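Local coordinates for protein beta subunit of photoactivated adenylyl cyclase (Beggiatoa sp. PS, PDB 5M2A) that probably makes cyclic AMP from ATP under blue-light control, coupling a flavin-binding BLUF photoreceptor domain to a class III adenylyl cyclase domain, at residues T166-L171 with I345-E350; I191-E197 with V206-F210; I249-Y253 with L293-V299; N277-R281 with A314-K318; W307-G313 with E325-N330. Where two conformers were deposited one is given. Numbering follows the deposited sequence.

Contact 1: residues T166-L171 with I345-E350; sequences TLTEKL and IRQTLE
Two helix ends lie side by side, helix 166-170 and helix 345-349, running nearly parallel (13° between N-to-C directions) with axes 10.0 Å apart. T166 sits beside R346 (CA to CA 6.4 Å) and K170 beside L349 (6.2 Å); L171 leaves helical phi/psi. L349, in the mt rotamer (chi1 -64°, chi2 176°), fills the gap: its CD1 meets L167 CD2 at 3.8 Å, its CD2 meets L171 CD2 at 3.7 Å, and its CB rests on K170 CB at 3.6 Å. L167, L171 and I345 are mt as well, and L167 CD2 touches I345 CG2 at 3.8 Å. Above this apolar layer runs a chain of charges. R346 starts t, t, m, so that NH2 donates to OE1 of an extended E169 (chi1 and chi2 both t) at 2.9 Å, while T166 CG2 lies over one guanidinium face. K170 begins m, m and carries NZ to E350 OE2 at 2.6 Å, E350 being m, m. K170 NZ and R346 NH1 come within 4.0 Å, with a carboxylate beside each. L244 borders L349 and P241 borders L171. Helix 338-349 packs beside helix 164-170 as a parallel helix-helix contact covered on one side by a four-residue salt-bridge network.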
# COMPACT_ATOMS: atom_id res chain seq x y z
N THR A 166 -6.84 -18.24 -17.27
CA THR A 166 -7.86 -19.28 -17.41
C THR A 166 -8.72 -19.36 -16.16
O THR A 166 -9.95 -19.53 -16.25
CB THR A 166 -7.19 -20.63 -17.69
OG1 THR A 166 -6.31 -20.50 -18.82
CG2 THR A 166 -8.24 -21.68 -17.98
N LEU A 167 -8.10 -19.26 -14.99
CA LEU A 167 -8.85 -19.30 -13.74
C LEU A 167 -9.85 -18.14 -13.66
O LEU A 167 -11.01 -18.34 -13.27
CB LEU A 167 -7.89 -19.26 -12.56
CG LEU A 167 -6.92 -20.44 -12.52
CD1 LEU A 167 -5.83 -20.21 -11.50
CD2 LEU A 167 -7.66 -21.74 -12.22
N THR A 168 -9.42 -16.93 -14.02
CA THR A 168 -10.34 -15.79 -13.98
C THR A 168 -11.42 -15.90 -15.04
O THR A 168 -12.53 -15.40 -14.83
CB THR A 168 -9.58 -14.47 -14.14
OG1 THR A 168 -8.82 -14.49 -15.36
CG2 THR A 168 -8.66 -14.25 -12.97
N GLU A 169 -11.11 -16.53 -16.17
CA GLU A 169 -12.12 -16.69 -17.21
C GLU A 169 -13.19 -17.70 -16.84
O GLU A 169 -14.36 -17.53 -17.21
CB GLU A 169 -11.45 -17.11 -18.53
CG GLU A 169 -12.44 -17.27 -19.68
CD GLU A 169 -11.78 -17.73 -20.97
OE1 GLU A 169 -10.70 -18.35 -20.90
OE2 GLU A 169 -12.35 -17.46 -22.05
N LYS A 170 -12.83 -18.76 -16.11
CA LYS A 170 -13.76 -19.85 -15.85
C LYS A 170 -14.35 -19.86 -14.44
O LYS A 170 -15.37 -20.52 -14.23
CB LYS A 170 -13.06 -21.19 -16.11
CG LYS A 170 -12.57 -21.39 -17.54
CD LYS A 170 -13.62 -20.93 -18.54
CE LYS A 170 -13.35 -21.47 -19.94
NZ LYS A 170 -14.03 -22.78 -20.17
N LEU A 171 -13.74 -19.16 -13.49
CA LEU A 171 -14.27 -19.28 -12.13
C LEU A 171 -15.14 -18.08 -11.77
O LEU A 171 -14.92 -16.98 -12.27
CB LEU A 171 -13.13 -19.38 -11.13
CG LEU A 171 -12.34 -20.69 -11.13
CD1 LEU A 171 -11.15 -20.54 -10.21
CD2 LEU A 171 -13.24 -21.84 -10.71
N ILE A 345 -5.93 -27.55 -16.48
CA ILE A 345 -6.67 -26.52 -15.75
C ILE A 345 -7.90 -26.10 -16.55
O ILE A 345 -9.03 -26.10 -16.03
CB ILE A 345 -5.74 -25.34 -15.43
CG1 ILE A 345 -4.69 -25.81 -14.42
CG2 ILE A 345 -6.53 -24.15 -14.92
CD1 ILE A 345 -3.61 -24.78 -14.07
N ARG A 346 -7.72 -25.81 -17.84
CA ARG A 346 -8.86 -25.43 -18.66
C ARG A 346 -9.88 -26.56 -18.77
O ARG A 346 -11.09 -26.34 -18.64
CB ARG A 346 -8.38 -25.00 -20.05
CG ARG A 346 -9.51 -24.74 -21.03
CD ARG A 346 -9.02 -23.98 -22.26
NE ARG A 346 -8.52 -22.66 -21.90
CZ ARG A 346 -9.28 -21.59 -21.74
NH1 ARG A 346 -10.59 -21.68 -21.91
NH2 ARG A 346 -8.74 -20.42 -21.41
N GLN A 347 -9.41 -27.80 -18.97
CA GLN A 347 -10.33 -28.92 -19.11
C GLN A 347 -11.03 -29.24 -17.79
O GLN A 347 -12.20 -29.62 -17.79
CB GLN A 347 -9.59 -30.14 -19.65
CG GLN A 347 -9.21 -30.02 -21.12
CD GLN A 347 -8.54 -31.26 -21.67
OE1 GLN A 347 -7.73 -31.89 -20.99
NE2 GLN A 347 -8.89 -31.63 -22.89
N THR A 348 -10.33 -29.09 -16.67
CA THR A 348 -10.98 -29.28 -15.37
C THR A 348 -12.11 -28.28 -15.18
O THR A 348 -13.18 -28.62 -14.66
CB THR A 348 -9.96 -29.15 -14.24
OG1 THR A 348 -8.97 -30.19 -14.36
CG2 THR A 348 -10.63 -29.27 -12.88
N LEU A 349 -11.90 -27.03 -15.61
CA LEU A 349 -12.89 -25.98 -15.46
C LEU A 349 -13.94 -25.96 -16.56
O LEU A 349 -14.90 -25.20 -16.46
CB LEU A 349 -12.20 -24.62 -15.39
CG LEU A 349 -11.27 -24.41 -14.20
CD1 LEU A 349 -10.55 -23.07 -14.30
CD2 LEU A 349 -12.06 -24.51 -12.91
N GLU A 350 -13.76 -26.77 -17.61
CA GLU A 350 -14.79 -26.90 -18.64
C GLU A 350 -15.98 -27.68 -18.09
O GLU A 350 -15.83 -28.78 -17.56
CB GLU A 350 -14.22 -27.62 -19.87
CG GLU A 350 -13.28 -26.80 -20.73
CD GLU A 350 -13.96 -25.63 -21.41
OE1 GLU A 350 -15.19 -25.67 -21.59
OE2 GLU A 350 -13.25 -24.66 -21.77

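Contact 2: residues I191-E197 with V206-F210; sequences ISAYGGE and VMASF
Helix 173-193 ends within segment 191-197, turns through two glycines and returns as a strand beside 206-210. The stop is a Schellman motif: G195, with phi 86° and psi 4°, is C-prime, G196 N donates to I191 O at 2.9 Å and G195 N to S192 O at 3.1 Å. E197 then forms an antiparallel hydrogen-bonded pair with S209 (CA to CA 5.4 Å). Along the extended second segment, V206 (chi1 t) comes first, its CG1 3.8 Å from CD1 of I191, an mt rotamer. M207 points away from 191-197 and its side chain touches F158. A208 places CB 3.9 Å from I191 CG2, while its CA makes a CA-H...O contact with E197 O at 3.2 Å. S209 closes the backbone ring, S209 N to E197 O at 3.0 Å and E197 N to S209 O at 2.9 Å. Two waters join S209 OG (chi1 p) to E197 OE2: one 3.1 Å from OG and 2.8 Å from OE2, the other 2.9 Å from OG and weakly bound to OE2 at 3.3 Å. F210, chi1 m and chi2 84°, lays its ring face against G196 CA, a CH-pi contact 3.9 Å from the centroid; a CB on G196 would clash. Y194 CB meets the ring edge at F210 CE2, 4.2 Å away. The helix thus packs on the sheet and joins the hairpin 197-202/205-211, an alpha-beta-beta unit of the class III cyclase fold.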
# COMPACT_ATOMS: atom_id res chain seq x y z
N ILE A 191 7.54 -15.60 2.95
CA ILE A 191 8.48 -14.50 2.70
C ILE A 191 8.87 -13.85 4.03
O ILE A 191 10.05 -13.61 4.31
CB ILE A 191 7.86 -13.46 1.75
CG1 ILE A 191 7.72 -14.05 0.34
CG2 ILE A 191 8.69 -12.15 1.75
CD1 ILE A 191 6.84 -13.23 -0.60
N SER A 192 7.87 -13.55 4.87
CA SER A 192 8.13 -12.84 6.12
C SER A 192 8.85 -13.73 7.13
O SER A 192 9.65 -13.23 7.93
CB SER A 192 6.81 -12.33 6.70
OG SER A 192 6.15 -11.49 5.76
N ALA A 193 8.58 -15.03 7.10
CA ALA A 193 9.30 -15.95 7.99
C ALA A 193 10.78 -15.99 7.67
O ALA A 193 11.61 -16.17 8.58
CB ALA A 193 8.71 -17.36 7.88
N TYR A 194 11.15 -15.83 6.40
CA TYR A 194 12.54 -15.84 6.00
C TYR A 194 13.17 -14.44 6.04
O TYR A 194 14.31 -14.28 5.59
CB TYR A 194 12.69 -16.45 4.60
CG TYR A 194 12.66 -17.96 4.59
CD1 TYR A 194 13.81 -18.71 4.81
CD2 TYR A 194 11.47 -18.65 4.34
CE1 TYR A 194 13.78 -20.10 4.79
CE2 TYR A 194 11.44 -20.03 4.32
CZ TYR A 194 12.59 -20.75 4.54
OH TYR A 194 12.56 -22.12 4.53
N GLY A 195 12.46 -13.45 6.57
CA GLY A 195 13.00 -12.12 6.71
C GLY A 195 12.87 -11.23 5.49
O GLY A 195 13.40 -10.11 5.51
N GLY A 196 12.21 -11.69 4.44
CA GLY A 196 11.93 -10.84 3.30
C GLY A 196 10.88 -9.80 3.62
O GLY A 196 10.18 -9.87 4.64
N GLU A 197 10.79 -8.79 2.75
CA GLU A 197 9.83 -7.70 2.92
C GLU A 197 8.90 -7.69 1.72
O GLU A 197 9.32 -7.36 0.61
CB GLU A 197 10.55 -6.35 3.07
CG GLU A 197 11.48 -6.30 4.27
CD GLU A 197 12.12 -4.94 4.47
OE1 GLU A 197 12.29 -4.53 5.64
OE2 GLU A 197 12.46 -4.27 3.47
N VAL A 206 2.93 -11.36 -6.38
CA VAL A 206 3.50 -10.93 -5.11
C VAL A 206 4.89 -10.39 -5.40
O VAL A 206 5.72 -11.08 -6.00
CB VAL A 206 3.57 -12.07 -4.08
CG1 VAL A 206 4.22 -11.57 -2.78
CG2 VAL A 206 2.19 -12.66 -3.82
N MET A 207 5.16 -9.16 -4.97
CA MET A 207 6.47 -8.55 -5.11
C MET A 207 7.10 -8.39 -3.74
O MET A 207 6.47 -7.88 -2.81
CB MET A 207 6.37 -7.19 -5.79
CG MET A 207 7.71 -6.47 -5.91
SD MET A 207 7.50 -4.81 -6.61
CE MET A 207 9.20 -4.24 -6.68
N ALA A 208 8.36 -8.81 -3.61
CA ALA A 208 9.05 -8.74 -2.32
C ALA A 208 10.53 -8.53 -2.57
O ALA A 208 11.02 -8.66 -3.69
CB ALA A 208 8.82 -10.00 -1.48
N SER A 209 11.26 -8.16 -1.50
CA SER A 209 12.70 -8.05 -1.63
C SER A 209 13.38 -8.74 -0.46
O SER A 209 12.79 -8.96 0.61
CB SER A 209 13.15 -6.59 -1.69
OG SER A 209 12.82 -5.92 -0.49
N PHE A 210 14.64 -9.11 -0.70
CA PHE A 210 15.54 -9.66 0.29
C PHE A 210 16.85 -8.89 0.21
O PHE A 210 17.14 -8.24 -0.79
CB PHE A 210 15.79 -11.16 0.03
CG PHE A 210 14.57 -12.04 0.20
CD1 PHE A 210 13.65 -12.20 -0.82
CD2 PHE A 210 14.39 -12.75 1.38
CE1 PHE A 210 12.54 -13.03 -0.65
CE2 PHE A 210 13.31 -13.60 1.55
CZ PHE A 210 12.39 -13.75 0.54
O HOH W 1 14.51 -6.36 1.88
O HOH W 2 11.45 -3.55 0.94

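Contact 3: residues I249-Y253 with L293-V299; sequences IGLSY and LAFTAGV
L251 is the apolar centre of this parallel strand pair in the cyclase sheet, 249-253 beside 293-296, with axes 4.7 Å apart and 12° between directions. In the mt rotamer it sets CB 3.6 Å from F295 CB and 4.0 Å from V299 CG2, and CG 3.9 Å from L293 CD1. I249, also mt, extends the layer, its CG2 3.8 Å from L293 CD1; I219 and S222 of helix 215-235 cover this face. The register is I249 with L293, G250 with A294, L251 with F295. A294 N donates to I249 O and L251 N to A294 O, both 2.9 Å, while T296 N to L251 O is weak at 3.3 Å. Beyond, the second segment turns into helix 297-301, so Y253 (chi1 t) packs CB 3.7 Å from G298 C and 3.9 Å from V299 CG2. T296 (chi1 p) is the N-cap, its OG1 accepting a weak bond from V299 N at 3.4 Å. A water bridges the two segments there, 2.6 Å from T296 OG1 and 2.7 Å from Y253 O.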
# COMPACT_ATOMS: atom_id res chain seq x y z
N ILE A 249 8.17 -18.43 -10.16
CA ILE A 249 8.87 -17.44 -9.35
C ILE A 249 10.11 -16.98 -10.08
O ILE A 249 10.84 -17.80 -10.64
CB ILE A 249 9.23 -17.98 -7.95
CG1 ILE A 249 7.94 -18.45 -7.25
CG2 ILE A 249 9.94 -16.92 -7.12
CD1 ILE A 249 8.14 -19.19 -5.94
N GLY A 250 10.34 -15.67 -10.08
CA GLY A 250 11.58 -15.10 -10.61
C GLY A 250 12.30 -14.32 -9.53
O GLY A 250 11.66 -13.66 -8.70
N LEU A 251 13.63 -14.39 -9.54
CA LEU A 251 14.44 -13.62 -8.62
C LEU A 251 15.53 -12.89 -9.38
O LEU A 251 16.14 -13.44 -10.30
CB LEU A 251 15.10 -14.51 -7.57
CG LEU A 251 14.27 -15.52 -6.80
CD1 LEU A 251 15.20 -16.38 -5.97
CD2 LEU A 251 13.25 -14.82 -5.91
N SER A 252 15.81 -11.65 -8.97
CA SER A 252 16.90 -10.90 -9.57
C SER A 252 17.69 -10.24 -8.45
O SER A 252 17.27 -10.24 -7.29
CB SER A 252 16.39 -9.84 -10.55
OG SER A 252 15.69 -8.85 -9.84
N TYR A 253 18.86 -9.73 -8.80
CA TYR A 253 19.72 -9.06 -7.84
C TYR A 253 20.30 -7.82 -8.49
O TYR A 253 20.80 -7.88 -9.62
CB TYR A 253 20.85 -9.97 -7.37
CG TYR A 253 21.83 -9.28 -6.46
CD1 TYR A 253 21.43 -8.84 -5.20
CD2 TYR A 253 23.14 -9.07 -6.84
CE1 TYR A 253 22.32 -8.22 -4.34
CE2 TYR A 253 24.05 -8.45 -5.98
CZ TYR A 253 23.62 -8.02 -4.75
OH TYR A 253 24.51 -7.40 -3.89
N LEU A 293 11.21 -21.95 -10.77
CA LEU A 293 11.99 -20.86 -10.20
C LEU A 293 13.09 -20.50 -11.18
O LEU A 293 13.81 -21.38 -11.66
CB LEU A 293 12.60 -21.27 -8.86
CG LEU A 293 13.67 -20.36 -8.26
CD1 LEU A 293 13.05 -19.01 -7.91
CD2 LEU A 293 14.28 -21.01 -7.03
N ALA A 294 13.24 -19.22 -11.49
CA ALA A 294 14.33 -18.77 -12.35
C ALA A 294 14.97 -17.53 -11.75
O ALA A 294 14.28 -16.65 -11.25
CB ALA A 294 13.84 -18.46 -13.77
N PHE A 295 16.30 -17.44 -11.84
CA PHE A 295 16.97 -16.29 -11.24
C PHE A 295 18.26 -15.98 -11.98
O PHE A 295 18.73 -16.74 -12.85
CB PHE A 295 17.19 -16.50 -9.73
CG PHE A 295 17.88 -17.79 -9.38
CD1 PHE A 295 19.25 -17.92 -9.56
CD2 PHE A 295 17.16 -18.85 -8.85
CE1 PHE A 295 19.90 -19.11 -9.23
CE2 PHE A 295 17.80 -20.04 -8.53
CZ PHE A 295 19.16 -20.17 -8.72
N THR A 296 18.82 -14.82 -11.65
CA THR A 296 20.00 -14.31 -12.33
C THR A 296 21.28 -14.84 -11.71
O THR A 296 21.29 -15.39 -10.61
CB THR A 296 20.03 -12.78 -12.29
OG1 THR A 296 20.06 -12.35 -10.93
CG2 THR A 296 18.79 -12.20 -12.97
N ALA A 297 22.39 -14.66 -12.45
CA ALA A 297 23.70 -14.98 -11.91
C ALA A 297 23.98 -14.24 -10.61
O ALA A 297 24.62 -14.78 -9.71
CB ALA A 297 24.78 -14.68 -12.95
N GLY A 298 23.49 -13.01 -10.48
CA GLY A 298 23.73 -12.25 -9.26
C GLY A 298 23.07 -12.87 -8.05
O GLY A 298 23.60 -12.83 -6.94
N VAL A 299 21.88 -13.44 -8.23
CA VAL A 299 21.23 -14.17 -7.14
C VAL A 299 22.08 -15.36 -6.75
O VAL A 299 22.29 -15.64 -5.56
CB VAL A 299 19.81 -14.59 -7.54
CG1 VAL A 299 19.24 -15.56 -6.50
CG2 VAL A 299 18.92 -13.37 -7.69
O HOH W 3 21.42 -10.15 -10.93

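Contact 4: residues N277-R281 with A314-K318; sequences NVAAR and AHQVK
Van der Waals contact centres on V317, in the loop that follows strand 309-315. With chi1 t, its CG1 lies 3.8 Å from R281 CG, 3.6 Å from N277 ND2 and 4.3 Å from V278 CG2, so one methyl fits among three side chains spread over about one helical turn. Segment 277-281 is regular helix, R281 N donating to N277 O at 2.9 Å, and V278 and R281 carry their side chains past the valine at chi1 t and m. The nearest CA pair is R281 and V317, 6.7 Å apart. I324 of the partner strand 324-329 touches both V278 and V317. Thus helix 274-285, which lies against the cyclase sheet with A279 over I156 and F158, meets the extended connection of the 309-315/324-329 hairpin at the protein surface.

Polar atoms approach without a hydrogen bond across the segments. R281, folded m, m with chi3 at -96°, brings NH1 3.0 Å from K318 N, but both are donors; the amide lies near the edge of the guanidinium. R281 NH1 is also 3.4 Å from K318 CG, and K318 is poorly ordered. Within the loop Q316 bends back on itself, chi1 -104° and chi2 m, so that V317 N donates to Q316 OE1 at 3.1 Å.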
# COMPACT_ATOMS: atom_id res chain seq x y z
N ASN A 277 12.34 -5.13 -13.17
CA ASN A 277 11.88 -5.65 -14.45
C ASN A 277 12.43 -7.05 -14.71
O ASN A 277 11.72 -7.91 -15.23
CB ASN A 277 12.28 -4.70 -15.58
CG ASN A 277 11.90 -5.23 -16.94
OD1 ASN A 277 10.80 -5.77 -17.12
ND2 ASN A 277 12.80 -5.09 -17.91
N VAL A 278 13.70 -7.28 -14.36
CA VAL A 278 14.30 -8.59 -14.65
C VAL A 278 13.61 -9.68 -13.86
O VAL A 278 13.31 -10.75 -14.40
CB VAL A 278 15.82 -8.57 -14.37
CG1 VAL A 278 16.39 -9.97 -14.52
CG2 VAL A 278 16.51 -7.63 -15.33
N ALA A 279 13.31 -9.44 -12.58
CA ALA A 279 12.66 -10.46 -11.78
C ALA A 279 11.28 -10.79 -12.34
O ALA A 279 10.90 -11.97 -12.40
CB ALA A 279 12.56 -10.01 -10.32
N ALA A 280 10.55 -9.78 -12.80
CA ALA A 280 9.23 -10.04 -13.39
C ALA A 280 9.35 -10.81 -14.69
O ALA A 280 8.52 -11.68 -14.99
CB ALA A 280 8.50 -8.72 -13.61
N ARG A 281 10.37 -10.51 -15.50
CA ARG A 281 10.53 -11.22 -16.76
C ARG A 281 10.94 -12.68 -16.54
O ARG A 281 10.55 -13.56 -17.31
CB ARG A 281 11.55 -10.48 -17.63
CG ARG A 281 11.00 -9.19 -18.21
CD ARG A 281 10.10 -9.49 -19.41
NE ARG A 281 10.84 -9.35 -20.66
CZ ARG A 281 10.69 -10.15 -21.71
NH1 ARG A 281 11.41 -9.94 -22.81
NH2 ARG A 281 9.84 -11.16 -21.66
N ALA A 314 21.34 -18.13 -21.89
CA ALA A 314 21.07 -16.70 -22.00
C ALA A 314 19.68 -16.46 -22.58
O ALA A 314 19.27 -17.12 -23.54
CB ALA A 314 22.13 -16.01 -22.86
N HIS A 315 18.96 -15.51 -21.99
CA HIS A 315 17.65 -15.08 -22.45
C HIS A 315 17.61 -13.56 -22.46
O HIS A 315 18.23 -12.91 -21.62
CB HIS A 315 16.53 -15.64 -21.57
CG HIS A 315 16.47 -17.13 -21.53
ND1 HIS A 315 15.55 -17.86 -22.25
CD2 HIS A 315 17.23 -18.03 -20.87
CE1 HIS A 315 15.74 -19.15 -22.03
NE2 HIS A 315 16.76 -19.28 -21.19
N GLN A 316 16.86 -13.00 -23.41
CA GLN A 316 16.79 -11.55 -23.57
C GLN A 316 15.64 -10.96 -22.76
O GLN A 316 14.57 -11.57 -22.65
CB GLN A 316 16.65 -11.17 -25.04
CG GLN A 316 17.92 -10.63 -25.69
CD GLN A 316 18.25 -9.20 -25.27
OE1 GLN A 316 18.08 -8.81 -24.12
NE2 GLN A 316 18.71 -8.40 -26.23
N VAL A 317 15.86 -9.76 -22.22
CA VAL A 317 14.90 -9.08 -21.37
C VAL A 317 14.54 -7.75 -22.02
O VAL A 317 15.41 -6.91 -22.25
CB VAL A 317 15.45 -8.86 -19.95
CG1 VAL A 317 14.52 -7.96 -19.16
CG2 VAL A 317 15.65 -10.19 -19.25
N LYS A 318 13.26 -7.57 -22.32
CA LYS A 318 12.77 -6.30 -22.84
C LYS A 318 12.72 -5.25 -21.73
O LYS A 318 13.45 -4.27 -21.76
CB LYS A 318 11.38 -6.47 -23.47
CG LYS A 318 11.39 -7.20 -24.80
CD LYS A 318 9.97 -7.53 -25.25
CE LYS A 318 9.98 -8.23 -26.60
NZ LYS A 318 8.63 -8.74 -26.95

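Contact 5: residues W307-G313 with E325-N330; sequences WTFINLG and EVYTVN
T328, I310 and V329 bury the most surface in this antiparallel hairpin, strand 309-313 against 325-329, axes 4.5 Å apart at 147°. I310 and T328 are a hydrogen-bonded pair: I310 N to T328 O and T328 N to I310 O, both 3.0 Å. T328 (chi1 t) sets CG2 3.8 Å from I310 CB and 3.6 Å from L312 CD1; I310, mt, reaches N330 CA with CD1 at 3.8 Å. V329 (chi1 m), non-hydrogen-bonded partner of F309, puts CG1 3.9 Å from F309 CD1 and 3.8 Å from W307 CB. N330 N to T308 O (3.0 Å), L312 N to V326 O (2.8 Å) and V326 N to G313 O (3.0 Å) complete the ladder. N311, chi1 t, donates from ND2 to E325 OE1 at 2.8 Å, and its OD1 takes G313 N at 2.8 Å, an Asx turn. Strand 324-329 borders 293-296, where T328 OG1 hydrogen-bonds to L293 O, and W307 packs on helix 215-235, its NE1 hydrogen-bonded to D216.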
# COMPACT_ATOMS: atom_id res chain seq x y z
N TRP A 307 23.60 -25.50 -3.18
CA TRP A 307 22.59 -25.74 -4.19
C TRP A 307 23.22 -26.40 -5.41
O TRP A 307 24.40 -26.19 -5.71
CB TRP A 307 21.91 -24.44 -4.62
CG TRP A 307 21.30 -23.68 -3.49
CD1 TRP A 307 21.79 -22.55 -2.91
CD2 TRP A 307 20.09 -24.00 -2.81
NE1 TRP A 307 20.95 -22.14 -1.91
CE2 TRP A 307 19.90 -23.01 -1.82
CE3 TRP A 307 19.14 -25.02 -2.93
CZ2 TRP A 307 18.80 -23.02 -0.96
CZ3 TRP A 307 18.05 -25.03 -2.08
CH2 TRP A 307 17.89 -24.04 -1.11
N THR A 308 22.44 -27.22 -6.11
CA THR A 308 22.83 -27.71 -7.43
C THR A 308 22.30 -26.71 -8.45
O THR A 308 21.16 -26.79 -8.90
CB THR A 308 22.28 -29.11 -7.67
OG1 THR A 308 22.82 -30.01 -6.69
CG2 THR A 308 22.67 -29.60 -9.06
N PHE A 309 23.14 -25.75 -8.81
CA PHE A 309 22.73 -24.72 -9.75
C PHE A 309 22.75 -25.28 -11.16
O PHE A 309 23.64 -26.04 -11.54
CB PHE A 309 23.64 -23.50 -9.65
CG PHE A 309 23.48 -22.71 -8.37
CD1 PHE A 309 22.35 -21.94 -8.15
CD2 PHE A 309 24.49 -22.72 -7.40
CE1 PHE A 309 22.22 -21.21 -6.97
CE2 PHE A 309 24.36 -21.98 -6.23
CZ PHE A 309 23.22 -21.23 -6.01
N ILE A 310 21.74 -24.89 -11.94
CA ILE A 310 21.56 -25.36 -13.30
C ILE A 310 21.50 -24.14 -14.21
O ILE A 310 20.69 -23.23 -13.97
CB ILE A 310 20.29 -26.22 -13.43
CG1 ILE A 310 20.46 -27.53 -12.67
CG2 ILE A 310 19.97 -26.47 -14.90
CD1 ILE A 310 19.23 -28.41 -12.65
N ASN A 311 22.36 -24.11 -15.22
CA ASN A 311 22.39 -22.98 -16.14
C ASN A 311 21.36 -23.19 -17.25
O ASN A 311 21.45 -24.16 -18.01
CB ASN A 311 23.78 -22.80 -16.73
CG ASN A 311 23.88 -21.57 -17.60
OD1 ASN A 311 23.40 -21.55 -18.74
ND2 ASN A 311 24.49 -20.52 -17.06
N LEU A 312 20.39 -22.28 -17.33
CA LEU A 312 19.33 -22.33 -18.32
C LEU A 312 19.62 -21.46 -19.54
O LEU A 312 18.70 -21.15 -20.30
CB LEU A 312 18.00 -21.94 -17.68
CG LEU A 312 17.61 -22.86 -16.52
CD1 LEU A 312 16.32 -22.40 -15.87
CD2 LEU A 312 17.48 -24.30 -17.03
N GLY A 313 20.87 -21.03 -19.71
CA GLY A 313 21.27 -20.32 -20.91
C GLY A 313 20.92 -18.84 -20.85
O GLY A 313 20.30 -18.34 -19.92
N GLU A 325 22.17 -14.36 -18.32
CA GLU A 325 22.22 -15.76 -17.95
C GLU A 325 21.12 -16.07 -16.95
O GLU A 325 20.95 -15.35 -15.96
CB GLU A 325 23.58 -16.11 -17.35
CG GLU A 325 24.67 -16.29 -18.38
CD GLU A 325 24.34 -17.38 -19.38
OE1 GLU A 325 24.23 -18.56 -18.98
OE2 GLU A 325 24.16 -17.06 -20.58
N VAL A 326 20.37 -17.14 -17.20
CA VAL A 326 19.30 -17.56 -16.30
C VAL A 326 19.74 -18.84 -15.60
O VAL A 326 20.29 -19.74 -16.23
CB VAL A 326 17.98 -17.78 -17.05
CG1 VAL A 326 16.90 -18.26 -16.08
CG2 VAL A 326 17.57 -16.50 -17.75
N TYR A 327 19.49 -18.90 -14.30
CA TYR A 327 19.81 -20.07 -13.50
C TYR A 327 18.57 -20.55 -12.76
O TYR A 327 17.59 -19.83 -12.61
CB TYR A 327 20.91 -19.76 -12.47
CG TYR A 327 22.26 -19.52 -13.08
CD1 TYR A 327 22.65 -18.24 -13.48
CD2 TYR A 327 23.15 -20.56 -13.26
CE1 TYR A 327 23.89 -18.02 -14.04
CE2 TYR A 327 24.39 -20.35 -13.82
CZ TYR A 327 24.76 -19.08 -14.20
OH TYR A 327 26.00 -18.89 -14.76
N THR A 328 18.68 -21.77 -12.25
CA THR A 328 17.70 -22.33 -11.34
C THR A 328 18.44 -23.28 -10.41
O THR A 328 19.67 -23.37 -10.44
CB THR A 328 16.57 -23.02 -12.12
OG1 THR A 328 15.55 -23.43 -11.20
CG2 THR A 328 17.10 -24.25 -12.85
N VAL A 329 17.68 -23.96 -9.55
CA VAL A 329 18.23 -25.04 -8.74
C VAL A 329 17.50 -26.32 -9.09
O VAL A 329 16.34 -26.31 -9.50
CB VAL A 329 18.15 -24.74 -7.22
CG1 VAL A 329 19.03 -23.51 -6.87
CG2 VAL A 329 16.71 -24.50 -6.77
N ASN A 330 18.21 -27.45 -8.95
CA ASN A 330 17.63 -28.75 -9.27
C ASN A 330 16.33 -28.98 -8.50
O ASN A 330 15.37 -29.55 -9.03
CB ASN A 330 18.64 -29.85 -8.96
CG ASN A 330 18.15 -31.23 -9.38
OD1 ASN A 330 17.97 -32.11 -8.54
ND2 ASN A 330 17.95 -31.41 -10.67

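Contacts 2 to 5 all reach the mixed sheet of the cyclase domain, while contact 1 joins two helices, its centre about 28 to 32 Å from theirs. Along the chain contact 1 closes a loop in which the others nest. Contact 2 is complete before contact 3 opens; contacts 3 and 4 alternate, as do 4 and 5. Contacts 3 and 5, centres about 9 Å apart, meet where strands 293-296 and 324-329 pair, and V278 of contact 4 packs on S252 and T296 of contact 3. Contact 2 lies about 14 Å from contact 3 between centres. Contacts 2 to 5 thus tie together the cyclase sheet, and contact 1 sets the C-terminal helix beside helix 164-170; magnesium is bound at D160, I161 and D204.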